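Succinate-semialdehyde dehydrogenase (NAD(P)(+)) (Marinobacter aquaeolei, PDB 3RH9) probably oxidises succinate semialdehyde to succinate with NAD(P)+ as coenzyme, as a member of the aldehyde dehydrogenase family. Local coordinates at residues 6-11 with 89-94; 96-101 with 185-190; 124-129 with 470-475; 75-80 with 170-175. All blocks are in the same frame, centred on the assembly; numbering follows the deposited sequence.

Interaction 1 of 4, residues 6-11 with 89-94; sequences SPLLEN and EEIGRI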
loop_
_atom_site.group_PDB
_atom_site.type_symbol
_atom_site.label_atom_id
_atom_site.label_comp_id
_atom_site.label_asym_id
_atom_site.label_seq_id
_atom_site.Cartn_x
_atom_site.Cartn_y
_atom_site.Cartn_z
ATOM N N SER A 6 35.847 -15.078 11.789
ATOM C CA SER A 6 34.731 -15.776 12.401
ATOM C C SER A 6 34.306 -16.953 11.521
ATOM O O SER A 6 34.411 -16.907 10.298
ATOM C CB SER A 6 33.566 -14.800 12.640
ATOM O OG SER A 6 32.328 -15.474 12.797
ATOM N N PRO A 7 33.873 -18.039 12.148
ATOM C CA PRO A 7 33.335 -19.161 11.379
ATOM C C PRO A 7 32.080 -18.762 10.586
ATOM O O PRO A 7 31.876 -19.267 9.477
ATOM C CB PRO A 7 32.998 -20.194 12.464
ATOM C CG PRO A 7 33.025 -19.412 13.766
ATOM C CD PRO A 7 34.076 -18.391 13.559
ATOM N N LEU A 8 31.262 -17.864 11.133
ATOM C CA LEU A 8 30.085 -17.385 10.420
ATOM C C LEU A 8 30.444 -16.520 9.209
ATOM O O LEU A 8 29.570 -16.197 8.394
ATOM C CB LEU A 8 29.170 -16.591 11.353
ATOM C CG LEU A 8 28.601 -17.327 12.560
ATOM C CD1 LEU A 8 27.585 -16.445 13.280
ATOM C CD2 LEU A 8 27.975 -18.644 12.155
ATOM N N LEU A 9 31.717 -16.144 9.093
ATOM C CA LEU A 9 32.164 -15.275 8.006
ATOM C C LEU A 9 33.219 -15.907 7.113
ATOM O O LEU A 9 34.025 -15.199 6.530
ATOM C CB LEU A 9 32.699 -13.957 8.560
ATOM C CG LEU A 9 31.641 -13.075 9.227
ATOM C CD1 LEU A 9 32.248 -11.900 9.974
ATOM C CD2 LEU A 9 30.681 -12.596 8.170
ATOM N N GLU A 10 33.205 -17.233 7.003
ATOM C CA GLU A 10 34.133 -17.956 6.119
ATOM C C GLU A 10 33.832 -17.715 4.649
ATOM O O GLU A 10 34.630 -18.038 3.772
ATOM C CB GLU A 10 34.069 -19.454 6.378
ATOM C CG GLU A 10 34.931 -19.942 7.528
ATOM C CD GLU A 10 34.634 -21.389 7.869
ATOM O OE1 GLU A 10 33.481 -21.684 8.263
ATOM O OE2 GLU A 10 35.550 -22.232 7.733
ATOM N N ASN A 11 32.657 -17.161 4.385
ATOM C CA ASN A 11 32.300 -16.777 3.036
ATOM C C ASN A 11 31.944 -15.316 3.002
ATOM O O ASN A 11 30.877 -14.912 3.457
ATOM C CB ASN A 11 31.158 -17.630 2.531
ATOM C CG ASN A 11 31.568 -19.065 2.341
ATOM O OD1 ASN A 11 32.273 -19.398 1.381
ATOM N ND2 ASN A 11 31.142 -19.929 3.260
ATOM N N GLU A 89 25.405 -15.088 20.147
ATOM C CA GLU A 89 26.524 -14.372 20.724
ATOM C C GLU A 89 27.568 -13.994 19.682
ATOM O O GLU A 89 28.200 -12.940 19.792
ATOM C CB GLU A 89 27.137 -15.160 21.883
ATOM C CG GLU A 89 28.579 -14.813 22.185
ATOM C CD GLU A 89 29.087 -15.489 23.441
ATOM O OE1 GLU A 89 28.265 -15.745 24.350
ATOM O OE2 GLU A 89 30.307 -15.753 23.524
ATOM N N GLU A 90 27.740 -14.832 18.663
ATOM C CA GLU A 90 28.725 -14.548 17.612
ATOM C C GLU A 90 28.205 -13.560 16.568
ATOM O O GLU A 90 28.981 -12.827 15.942
ATOM C CB GLU A 90 29.196 -15.836 16.935
ATOM C CG GLU A 90 30.100 -15.611 15.734
ATOM C CD GLU A 90 31.436 -14.956 16.086
ATOM O OE1 GLU A 90 32.243 -14.705 15.162
ATOM O OE2 GLU A 90 31.685 -14.697 17.285
ATOM N N ILE A 91 26.889 -13.550 16.374
ATOM C CA ILE A 91 26.268 -12.564 15.498
ATOM C C ILE A 91 26.270 -11.226 16.229
ATOM O O ILE A 91 26.627 -10.198 15.664
ATOM C CB ILE A 91 24.848 -12.974 15.104
ATOM C CG1 ILE A 91 24.901 -14.175 14.167
ATOM C CG2 ILE A 91 24.125 -11.819 14.448
ATOM C CD1 ILE A 91 23.576 -14.765 13.874
ATOM N N GLY A 92 25.895 -11.265 17.502
ATOM C CA GLY A 92 26.064 -10.126 18.383
ATOM C C GLY A 92 27.470 -9.543 18.330
ATOM O O GLY A 92 27.639 -8.332 18.417
ATOM N N ARG A 93 28.484 -10.392 18.178
ATOM C CA ARG A 93 29.867 -9.907 18.126
ATOM C C ARG A 93 30.099 -9.110 16.864
ATOM O O ARG A 93 30.505 -7.948 16.914
ATOM C CB ARG A 93 30.872 -11.055 18.193
ATOM C CG ARG A 93 32.264 -10.602 18.590
ATOM C CD ARG A 93 33.254 -11.757 18.660
ATOM N NE ARG A 93 33.412 -12.424 17.366
ATOM C CZ ARG A 93 34.476 -12.309 16.577
ATOM N NH1 ARG A 93 35.501 -11.557 16.952
ATOM N NH2 ARG A 93 34.521 -12.956 15.418
ATOM N N ILE A 94 29.836 -9.749 15.732
ATOM C CA ILE A 94 29.965 -9.103 14.434
ATOM C C ILE A 94 29.102 -7.839 14.334
ATOM O O ILE A 94 29.485 -6.853 13.704
ATOM C CB ILE A 94 29.599 -10.085 13.304
ATOM C CG1 ILE A 94 30.553 -11.280 13.330
ATOM C CG2 ILE A 94 29.651 -9.401 11.959
ATOM C CD1 ILE A 94 29.971 -12.551 12.761
#
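Leu8 and Glu90 bring the two backbones closest, with their CA atoms 7.9 Å apart, where the short 3-10 turn in 6-11 faces one side of helical segment 89-94. Leu8 and Glu90 run past each other in opposite senses. Leu8 CD1 rests on the aliphatic part of Glu90, 3.6 Å from Glu90 CG. The same methyl group meets Ile91 CG1, whose side chain crosses Leu8 at about a right angle. Leu9 and Ile94 meet tip to tip, CD1 to CD1 at 3.7 Å. The Glu90 chain leaves with CG anti to the backbone N (chi1 174°) and then bends at chi2. This turns its carboxylate back toward Arg93, and Arg93 NE donates to Glu90 OE2 at 2.9 Å in a salt bridge. Arg93 NH2 also bonds to Glu5 O. Ser6 OG lies beside the same carboxylate, but that hydrogen bond is modelled too short to be trusted. With an alanine in place of Glu90, Arg93 would probably lose its charge partner and Leu8 the methylene it rests on. Around the contact, Leu8 and Leu9 also pack on helix 188-197, through Ala192, Val196 and Ile191. Ile91 reaches Val110 of helix 103-123.

Interaction 2 of 4, residues 96-101 with 185-190; sequences CMEHGK and ETPLTM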
loop_
_atom_site.group_PDB
_atom_site.type_symbol
_atom_site.label_atom_id
_atom_site.label_comp_id
_atom_site.label_asym_id
_atom_site.label_seq_id
_atom_site.Cartn_x
_atom_site.Cartn_y
_atom_site.Cartn_z
ATOM N N CYS A 96 28.200 -5.868 16.847
ATOM C CA CYS A 96 28.854 -4.894 17.692
ATOM C C CYS A 96 29.988 -4.182 16.964
ATOM O O CYS A 96 30.109 -2.948 17.006
ATOM C CB CYS A 96 29.411 -5.590 18.926
ATOM S SG CYS A 96 30.332 -4.500 19.995
HETATM N N MSE A 97 30.830 -4.960 16.296
HETATM C CA MSE A 97 32.042 -4.394 15.741
HETATM C C MSE A 97 31.801 -3.502 14.542
HETATM O O MSE A 97 32.540 -2.540 14.338
HETATM C CB MSE A 97 33.051 -5.481 15.411
HETATM C CG MSE A 97 33.786 -5.970 16.644
HETATM SE SE MSE A 97 34.660 -7.690 16.364
HETATM C CE MSE A 97 35.515 -7.883 18.130
ATOM N N GLU A 98 30.776 -3.804 13.751
ATOM C CA GLU A 98 30.539 -3.028 12.536
ATOM C C GLU A 98 29.587 -1.847 12.755
ATOM O O GLU A 98 29.679 -0.835 12.071
ATOM C CB GLU A 98 30.059 -3.927 11.389
ATOM C CG GLU A 98 28.691 -4.514 11.599
ATOM C CD GLU A 98 28.258 -5.400 10.437
ATOM O OE1 GLU A 98 28.971 -5.427 9.403
ATOM O OE2 GLU A 98 27.208 -6.069 10.557
ATOM N N HIS A 99 28.691 -1.989 13.720
ATOM C CA HIS A 99 27.737 -0.939 14.071
ATOM C C HIS A 99 28.256 -0.010 15.165
ATOM O O HIS A 99 28.175 1.198 15.034
ATOM C CB HIS A 99 26.423 -1.570 14.522
ATOM C CG HIS A 99 25.369 -0.582 14.913
ATOM N ND1 HIS A 99 25.155 -0.203 16.220
ATOM C CD2 HIS A 99 24.443 0.076 14.173
ATOM C CE1 HIS A 99 24.153 0.656 16.267
ATOM N NE2 HIS A 99 23.701 0.841 15.039
ATOM N N GLY A 100 28.787 -0.578 16.241
ATOM C CA GLY A 100 29.298 0.211 17.342
ATOM C C GLY A 100 28.526 -0.097 18.609
ATOM O O GLY A 100 29.044 0.006 19.715
ATOM N N LYS A 101 27.269 -0.471 18.432
ATOM C CA LYS A 101 26.407 -0.919 19.518
ATOM C C LYS A 101 27.138 -1.893 20.463
ATOM O O LYS A 101 27.920 -2.731 20.021
ATOM C CB LYS A 101 25.197 -1.610 18.890
ATOM C CG LYS A 101 23.950 -1.656 19.736
ATOM C CD LYS A 101 22.846 -2.413 18.989
ATOM C CE LYS A 101 22.760 -1.940 17.537
ATOM N NZ LYS A 101 21.454 -2.223 16.886
ATOM N N GLU A 185 27.543 -0.257 5.415
ATOM C CA GLU A 185 28.124 -0.023 6.736
ATOM C C GLU A 185 28.016 -1.263 7.618
ATOM O O GLU A 185 28.781 -1.426 8.572
ATOM C CB GLU A 185 27.428 1.148 7.444
ATOM C CG GLU A 185 27.662 2.526 6.812
ATOM C CD GLU A 185 26.694 2.851 5.656
ATOM O OE1 GLU A 185 25.776 2.033 5.373
ATOM O OE2 GLU A 185 26.855 3.938 5.042
ATOM N N THR A 186 27.050 -2.128 7.310
ATOM C CA THR A 186 26.809 -3.316 8.131
ATOM C C THR A 186 26.436 -4.565 7.337
ATOM O O THR A 186 25.372 -5.138 7.547
ATOM C CB THR A 186 25.724 -3.045 9.190
ATOM O OG1 THR A 186 24.623 -2.366 8.572
ATOM C CG2 THR A 186 26.286 -2.191 10.332
ATOM N N PRO A 187 27.329 -5.008 6.442
ATOM C CA PRO A 187 27.065 -6.192 5.626
ATOM C C PRO A 187 27.390 -7.492 6.366
ATOM O O PRO A 187 26.874 -8.544 6.009
ATOM C CB PRO A 187 28.038 -6.034 4.462
ATOM C CG PRO A 187 28.915 -4.863 4.795
ATOM C CD PRO A 187 28.677 -4.482 6.197
ATOM N N LEU A 188 28.236 -7.423 7.385
ATOM C CA LEU A 188 28.778 -8.637 7.980
ATOM C C LEU A 188 27.752 -9.380 8.820
ATOM O O LEU A 188 27.811 -10.606 8.956
ATOM C CB LEU A 188 30.030 -8.339 8.814
ATOM C CG LEU A 188 31.076 -7.428 8.163
ATOM C CD1 LEU A 188 32.103 -7.017 9.197
ATOM C CD2 LEU A 188 31.720 -8.082 6.936
ATOM N N THR A 189 26.819 -8.642 9.403
ATOM C CA THR A 189 25.802 -9.286 10.199
ATOM C C THR A 189 24.971 -10.066 9.206
ATOM O O THR A 189 24.524 -11.173 9.486
ATOM C CB THR A 189 24.956 -8.271 10.983
ATOM O OG1 THR A 189 25.774 -7.674 11.987
ATOM C CG2 THR A 189 23.805 -8.944 11.680
HETATM N N MSE A 190 24.795 -9.482 8.025
HETATM C CA MSE A 190 23.988 -10.106 6.994
HETATM C C MSE A 190 24.671 -11.383 6.517
HETATM O O MSE A 190 24.038 -12.438 6.372
HETATM C CB MSE A 190 23.752 -9.148 5.824
HETATM C CG MSE A 190 22.588 -9.577 4.943
HETATM SE SE MSE A 190 20.956 -9.694 6.029
HETATM C CE MSE A 190 20.065 -11.129 5.111
#
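The flat carboxylate of Glu98 has Thr186 CA over one face, 3.4 Å from Glu98 CD. Both donors of Thr189 approach Glu98 OE2 from the opposite face. Leu188 N meets Glu98 OE1 at 2.9 Å through the syn lone pair of that oxygen. Thr189 N comes to OE2 on the syn side, and Thr189 OG1 on the anti side at 2.6 Å; both are tilted out of the carboxylate plane. Three hydrogen bonds therefore grip the group and fix its rotation. The second flat group is the His99 ring, with Lys101 NZ over one face toward the rim and Lys101 CA at the edge. Lys101 N donates to His99 ND1, and the lysine's amino group forms a salt bridge with Glu109. Glu98 CG sits between its backbone N and carbonyl carbon (chi1 68°), and the chain then runs straight out across the gap. On the way Glu98 CG touches the methyl Thr186 CG2 at 3.6 Å. An alanine here would probably leave the N-H groups of Leu188 and Thr189 and the threonine hydroxyl without their buried acceptor. The contact joins the end of helix 88-99 to the start of helix 188-197, where N-H groups point out of the first turn and probably help stabilise the negative charge. Strand 178-181 leads into this helix from a largely parallel sheet, as in the Rossmann-like coenzyme domain of aldehyde dehydrogenases.

Interaction 3 of 4, residues 124-129 with 470-475; sequences ISALDS and GLFEFV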
loop_
_atom_site.group_PDB
_atom_site.type_symbol
_atom_site.label_atom_id
_atom_site.label_comp_id
_atom_site.label_asym_id
_atom_site.label_seq_id
_atom_site.Cartn_x
_atom_site.Cartn_y
_atom_site.Cartn_z
ATOM N N ILE A 124 1.389 -18.286 10.706
ATOM C CA ILE A 124 1.401 -18.507 9.273
ATOM C C ILE A 124 0.017 -18.935 8.739
ATOM O O ILE A 124 -0.313 -18.706 7.565
ATOM C CB ILE A 124 2.482 -19.542 8.903
ATOM C CG1 ILE A 124 2.669 -19.622 7.392
ATOM C CG2 ILE A 124 2.144 -20.914 9.485
ATOM C CD1 ILE A 124 3.893 -20.433 6.981
ATOM N N SER A 125 -0.797 -19.545 9.598
ATOM C CA SER A 125 -2.096 -20.061 9.158
ATOM C C SER A 125 -3.037 -18.945 8.749
ATOM O O SER A 125 -4.042 -19.178 8.070
ATOM C CB SER A 125 -2.746 -20.941 10.226
ATOM O OG SER A 125 -2.384 -22.297 10.017
ATOM N N ALA A 126 -2.685 -17.729 9.157
ATOM C CA ALA A 126 -3.453 -16.542 8.818
ATOM C C ALA A 126 -3.606 -16.337 7.302
ATOM O O ALA A 126 -4.557 -15.702 6.864
ATOM C CB ALA A 126 -2.816 -15.333 9.457
ATOM N N LEU A 127 -2.678 -16.878 6.510
ATOM C CA LEU A 127 -2.680 -16.680 5.056
ATOM C C LEU A 127 -3.436 -17.773 4.304
ATOM O O LEU A 127 -3.371 -17.856 3.070
ATOM C CB LEU A 127 -1.248 -16.577 4.516
ATOM C CG LEU A 127 -0.460 -15.379 5.044
ATOM C CD1 LEU A 127 1.026 -15.479 4.711
ATOM C CD2 LEU A 127 -1.063 -14.090 4.520
ATOM N N ASP A 128 -4.149 -18.611 5.048
ATOM C CA ASP A 128 -4.958 -19.668 4.436
ATOM C C ASP A 128 -6.055 -19.057 3.587
ATOM O O ASP A 128 -6.701 -18.098 4.006
ATOM C CB ASP A 128 -5.588 -20.559 5.519
ATOM C CG ASP A 128 -4.594 -21.535 6.126
ATOM O OD1 ASP A 128 -3.456 -21.639 5.606
ATOM O OD2 ASP A 128 -4.957 -22.199 7.125
ATOM N N SER A 129 -6.289 -19.604 2.404
ATOM C CA SER A 129 -7.429 -19.139 1.622
ATOM C C SER A 129 -8.733 -19.366 2.410
ATOM O O SER A 129 -8.810 -20.220 3.293
ATOM C CB SER A 129 -7.482 -19.833 0.265
ATOM O OG SER A 129 -7.806 -21.201 0.416
ATOM N N GLY A 470 1.256 -7.388 9.107
ATOM C CA GLY A 470 2.596 -7.673 8.626
ATOM C C GLY A 470 2.685 -8.984 7.854
ATOM O O GLY A 470 3.427 -9.103 6.874
ATOM N N LEU A 471 1.940 -9.985 8.307
ATOM C CA LEU A 471 1.892 -11.268 7.615
ATOM C C LEU A 471 1.306 -11.125 6.217
ATOM O O LEU A 471 1.590 -11.938 5.358
ATOM C CB LEU A 471 1.058 -12.279 8.400
ATOM C CG LEU A 471 1.725 -13.132 9.475
ATOM C CD1 LEU A 471 0.664 -13.682 10.400
ATOM C CD2 LEU A 471 2.514 -14.269 8.831
ATOM N N PHE A 472 0.499 -10.091 6.001
ATOM C CA PHE A 472 -0.155 -9.881 4.705
ATOM C C PHE A 472 0.582 -8.935 3.754
ATOM O O PHE A 472 0.058 -8.591 2.699
ATOM C CB PHE A 472 -1.605 -9.403 4.885
ATOM C CG PHE A 472 -2.553 -10.501 5.241
ATOM C CD1 PHE A 472 -2.686 -10.917 6.549
ATOM C CD2 PHE A 472 -3.302 -11.132 4.265
ATOM C CE1 PHE A 472 -3.544 -11.937 6.874
ATOM C CE2 PHE A 472 -4.168 -12.153 4.587
ATOM C CZ PHE A 472 -4.282 -12.557 5.892
ATOM N N GLU A 473 1.783 -8.519 4.117
ATOM C CA GLU A 473 2.522 -7.590 3.282
ATOM C C GLU A 473 2.947 -8.217 1.960
ATOM O O GLU A 473 2.760 -7.626 0.895
ATOM C CB GLU A 473 3.755 -7.078 4.026
ATOM C CG GLU A 473 3.444 -6.063 5.120
ATOM C CD GLU A 473 3.537 -4.632 4.619
ATOM O OE1 GLU A 473 2.840 -4.287 3.621
ATOM O OE2 GLU A 473 4.322 -3.857 5.228
ATOM N N PHE A 474 3.520 -9.413 2.029
ATOM C CA PHE A 474 4.070 -10.040 0.835
ATOM C C PHE A 474 3.130 -10.955 0.064
ATOM O O PHE A 474 3.585 -11.842 -0.647
ATOM C CB PHE A 474 5.351 -10.784 1.185
ATOM C CG PHE A 474 6.409 -9.888 1.714
ATOM C CD1 PHE A 474 6.576 -9.727 3.080
ATOM C CD2 PHE A 474 7.204 -9.153 0.848
ATOM C CE1 PHE A 474 7.543 -8.890 3.570
ATOM C CE2 PHE A 474 8.166 -8.305 1.335
ATOM C CZ PHE A 474 8.337 -8.175 2.699
ATOM N N VAL A 475 1.827 -10.740 0.187
ATOM C CA VAL A 475 0.884 -11.526 -0.592
ATOM C C VAL A 475 -0.037 -10.653 -1.446
ATOM O O VAL A 475 -0.296 -9.493 -1.115
ATOM C CB VAL A 475 0.059 -12.438 0.306
ATOM C CG1 VAL A 475 0.928 -13.553 0.825
ATOM C CG2 VAL A 475 -0.540 -11.643 1.465
#
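Leu127 places its CD2 methyl over the centre of the Phe472 ring. This is a CH-pi contact, with Leu127 CD2 3.6 Å from the Phe472 ring centroid and only 10° off the ring normal. The two side chains run past each other in opposite directions. The same methyl group also meets Val475 CG2 at 3.9 Å, at about a right angle to its approach to the ring. Beside this pair, Ala126 CB packs on Leu471 CD1 at 4.0 Å. Leu127 CG is anti to the carbonyl carbon (chi1 -63°), which sends the branch across to segment 470-475. No hydrogen bond crosses between the segments. In the next shell, Tyr145 of strand 140-147 meets Phe472 edge-to-face and helps set its ring. Leu471 lies against Cys120 and His123 of helix 103-123 and against Ala173 of helix 162-174. Lys252 NZ also bonds to Glu473 O in the turn. The contact thus joins the turn after helix 103-123 to the turn between helix 467-471 and strand 475-482. Strands 140-147 and 475-482 probably correspond to the arm that serves oligomerisation in aldehyde dehydrogenases, which would put the contact at its base.

Interaction 4 of 4, residues 75-80 with 170-175; sequences KWLEDI and AALAAG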
loop_
_atom_site.group_PDB
_atom_site.type_symbol
_atom_site.label_atom_id
_atom_site.label_comp_id
_atom_site.label_asym_id
_atom_site.label_seq_id
_atom_site.Cartn_x
_atom_site.Cartn_y
_atom_site.Cartn_z
ATOM N N LYS A 75 8.393 -24.840 8.952
ATOM C CA LYS A 75 9.640 -25.430 9.422
ATOM C C LYS A 75 10.843 -24.509 9.178
ATOM O O LYS A 75 11.732 -24.411 10.036
ATOM C CB LYS A 75 9.861 -26.804 8.765
ATOM C CG LYS A 75 11.002 -27.619 9.357
ATOM C CD LYS A 75 10.856 -27.728 10.883
ATOM C CE LYS A 75 11.506 -28.998 11.456
ATOM N NZ LYS A 75 12.952 -29.113 11.098
ATOM N N TRP A 76 10.872 -23.845 8.019
ATOM C CA TRP A 76 11.922 -22.859 7.722
ATOM C C TRP A 76 11.990 -21.775 8.800
ATOM O O TRP A 76 13.045 -21.498 9.365
ATOM C CB TRP A 76 11.643 -22.136 6.411
ATOM C CG TRP A 76 11.505 -22.975 5.212
ATOM C CD1 TRP A 76 11.963 -24.231 5.043
ATOM C CD2 TRP A 76 10.900 -22.590 3.965
ATOM N NE1 TRP A 76 11.664 -24.677 3.783
ATOM C CE2 TRP A 76 11.013 -23.686 3.097
ATOM C CE3 TRP A 76 10.269 -21.424 3.506
ATOM C CZ2 TRP A 76 10.515 -23.660 1.784
ATOM C CZ3 TRP A 76 9.776 -21.396 2.201
ATOM C CH2 TRP A 76 9.905 -22.504 1.358
ATOM N N LEU A 77 10.849 -21.133 9.038
ATOM C CA LEU A 77 10.747 -20.077 10.031
ATOM C C LEU A 77 11.250 -20.600 11.361
ATOM O O LEU A 77 12.089 -19.970 12.013
ATOM C CB LEU A 77 9.295 -19.594 10.158
ATOM C CG LEU A 77 8.665 -19.053 8.867
ATOM C CD1 LEU A 77 7.168 -18.862 8.970
ATOM C CD2 LEU A 77 9.347 -17.759 8.488
ATOM N N GLU A 78 10.746 -21.769 11.752
ATOM C CA GLU A 78 11.108 -22.365 13.038
ATOM C C GLU A 78 12.607 -22.621 13.141
ATOM O O GLU A 78 13.230 -22.284 14.156
ATOM C CB GLU A 78 10.322 -23.648 13.281
ATOM C CG GLU A 78 8.965 -23.426 13.930
ATOM C CD GLU A 78 8.019 -24.612 13.739
ATOM O OE1 GLU A 78 8.436 -25.657 13.173
ATOM O OE2 GLU A 78 6.845 -24.486 14.151
ATOM N N ASP A 79 13.174 -23.211 12.088
ATOM C CA ASP A 79 14.607 -23.436 12.007
ATOM C C ASP A 79 15.391 -22.116 12.079
ATOM O O ASP A 79 16.346 -22.004 12.838
ATOM C CB ASP A 79 14.977 -24.202 10.729
ATOM C CG ASP A 79 14.564 -25.674 10.767
ATOM O OD1 ASP A 79 14.056 -26.145 11.818
ATOM O OD2 ASP A 79 14.755 -26.361 9.724
ATOM N N ILE A 80 14.998 -21.126 11.284
ATOM C CA ILE A 80 15.670 -19.832 11.328
ATOM C C ILE A 80 15.583 -19.200 12.720
ATOM O O ILE A 80 16.575 -18.711 13.246
ATOM C CB ILE A 80 15.123 -18.857 10.279
ATOM C CG1 ILE A 80 15.480 -19.336 8.868
ATOM C CG2 ILE A 80 15.684 -17.479 10.501
ATOM C CD1 ILE A 80 14.689 -18.661 7.762
ATOM N N ALA A 170 8.046 -12.452 7.284
ATOM C CA ALA A 170 6.765 -12.292 6.581
ATOM C C ALA A 170 6.843 -12.796 5.139
ATOM O O ALA A 170 5.929 -13.441 4.654
ATOM C CB ALA A 170 6.280 -10.847 6.632
ATOM N N ALA A 171 7.950 -12.523 4.471
ATOM C CA ALA A 171 8.130 -12.967 3.100
ATOM C C ALA A 171 8.205 -14.503 2.936
ATOM O O ALA A 171 7.696 -15.052 1.948
ATOM C CB ALA A 171 9.352 -12.284 2.494
ATOM N N LEU A 172 8.836 -15.200 3.883
ATOM C CA LEU A 172 8.842 -16.663 3.843
ATOM C C LEU A 172 7.449 -17.202 4.144
ATOM O O LEU A 172 6.937 -18.045 3.423
ATOM C CB LEU A 172 9.877 -17.278 4.799
ATOM C CG LEU A 172 11.358 -17.001 4.513
ATOM C CD1 LEU A 172 12.193 -17.249 5.740
ATOM C CD2 LEU A 172 11.893 -17.791 3.337
ATOM N N ALA A 173 6.823 -16.711 5.201
ATOM C CA ALA A 173 5.471 -17.154 5.509
ATOM C C ALA A 173 4.586 -17.076 4.268
ATOM O O ALA A 173 3.649 -17.866 4.122
ATOM C CB ALA A 173 4.869 -16.331 6.662
ATOM N N ALA A 174 4.906 -16.133 3.376
ATOM C CA ALA A 174 4.132 -15.879 2.159
ATOM C C ALA A 174 4.543 -16.770 0.973
ATOM O O ALA A 174 3.809 -16.903 -0.017
ATOM C CB ALA A 174 4.247 -14.417 1.774
ATOM N N GLY A 175 5.722 -17.373 1.075
ATOM C CA GLY A 175 6.266 -18.155 -0.014
ATOM C C GLY A 175 6.986 -17.280 -1.025
ATOM O O GLY A 175 7.115 -17.650 -2.186
#
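Leu172 is the centre of this contact and meets Trp76, Leu77 and Ile80 with different atoms. Its CD1 faces Ile80 CD1 tip to tip at 3.5 Å. Its other methyl, Leu172 CD2, approaches the benzene part of the indole, 4.0 Å from Trp76 CE3. Its root also takes part, with Leu172 CB 3.8 Å from Leu77 CD2. Leu172 CG is anti to the carbonyl carbon (chi1 -65°), and with chi2 near trans the two methyl groups spread, one to Ile80 and one to Trp76. Leu77 has the same pair of torsions, and the two leucines slide past each other in opposite directions. Leu77 therefore reaches two residues of the facing helix, since its CD1 lies 4.1 Å from Ala173 CB. The axes of the short helical segments approach to 9.9 Å at 152°, so the helices run roughly antiparallel. Segment 170-175 ends in a Schellman motif at Gly175, whose positive phi suits a glycine. Arg73 NH1 bonds to Ala173 O near that end. Phe117 of helix 103-123 touches Leu77, Ile80 and Leu172 together, and Trp68 meets Trp76 edge-to-face. The residues that touch are all buried and apolar, and no hydrogen bond crosses. The helices are thus joined here by close fit and the burial of hydrocarbon, while the salt bridge of Lys75 with Asp79 stays within its own helix.

How the interactions relate
The four contacts form two pairs. Interactions 1 and 2 share helix 88-99, have centres about 10 Å apart, and touch where Ile94 CG2 packs on Leu188 CB. Interactions 3 and 4 have centres about 11 Å apart and meet where Val475 CG1 lies 3.6 Å from Ala174 CB. The pairs themselves are separate: the centres of interactions 1 and 3 are about 32 Å apart, and the nearest atoms of interactions 1 and 4 about 8 Å. Consecutive helices 70-86 and 88-99 connect them along the chain. All four contacts lie away from Glu256, the predicted active-site residue, and so concern the surrounding framework.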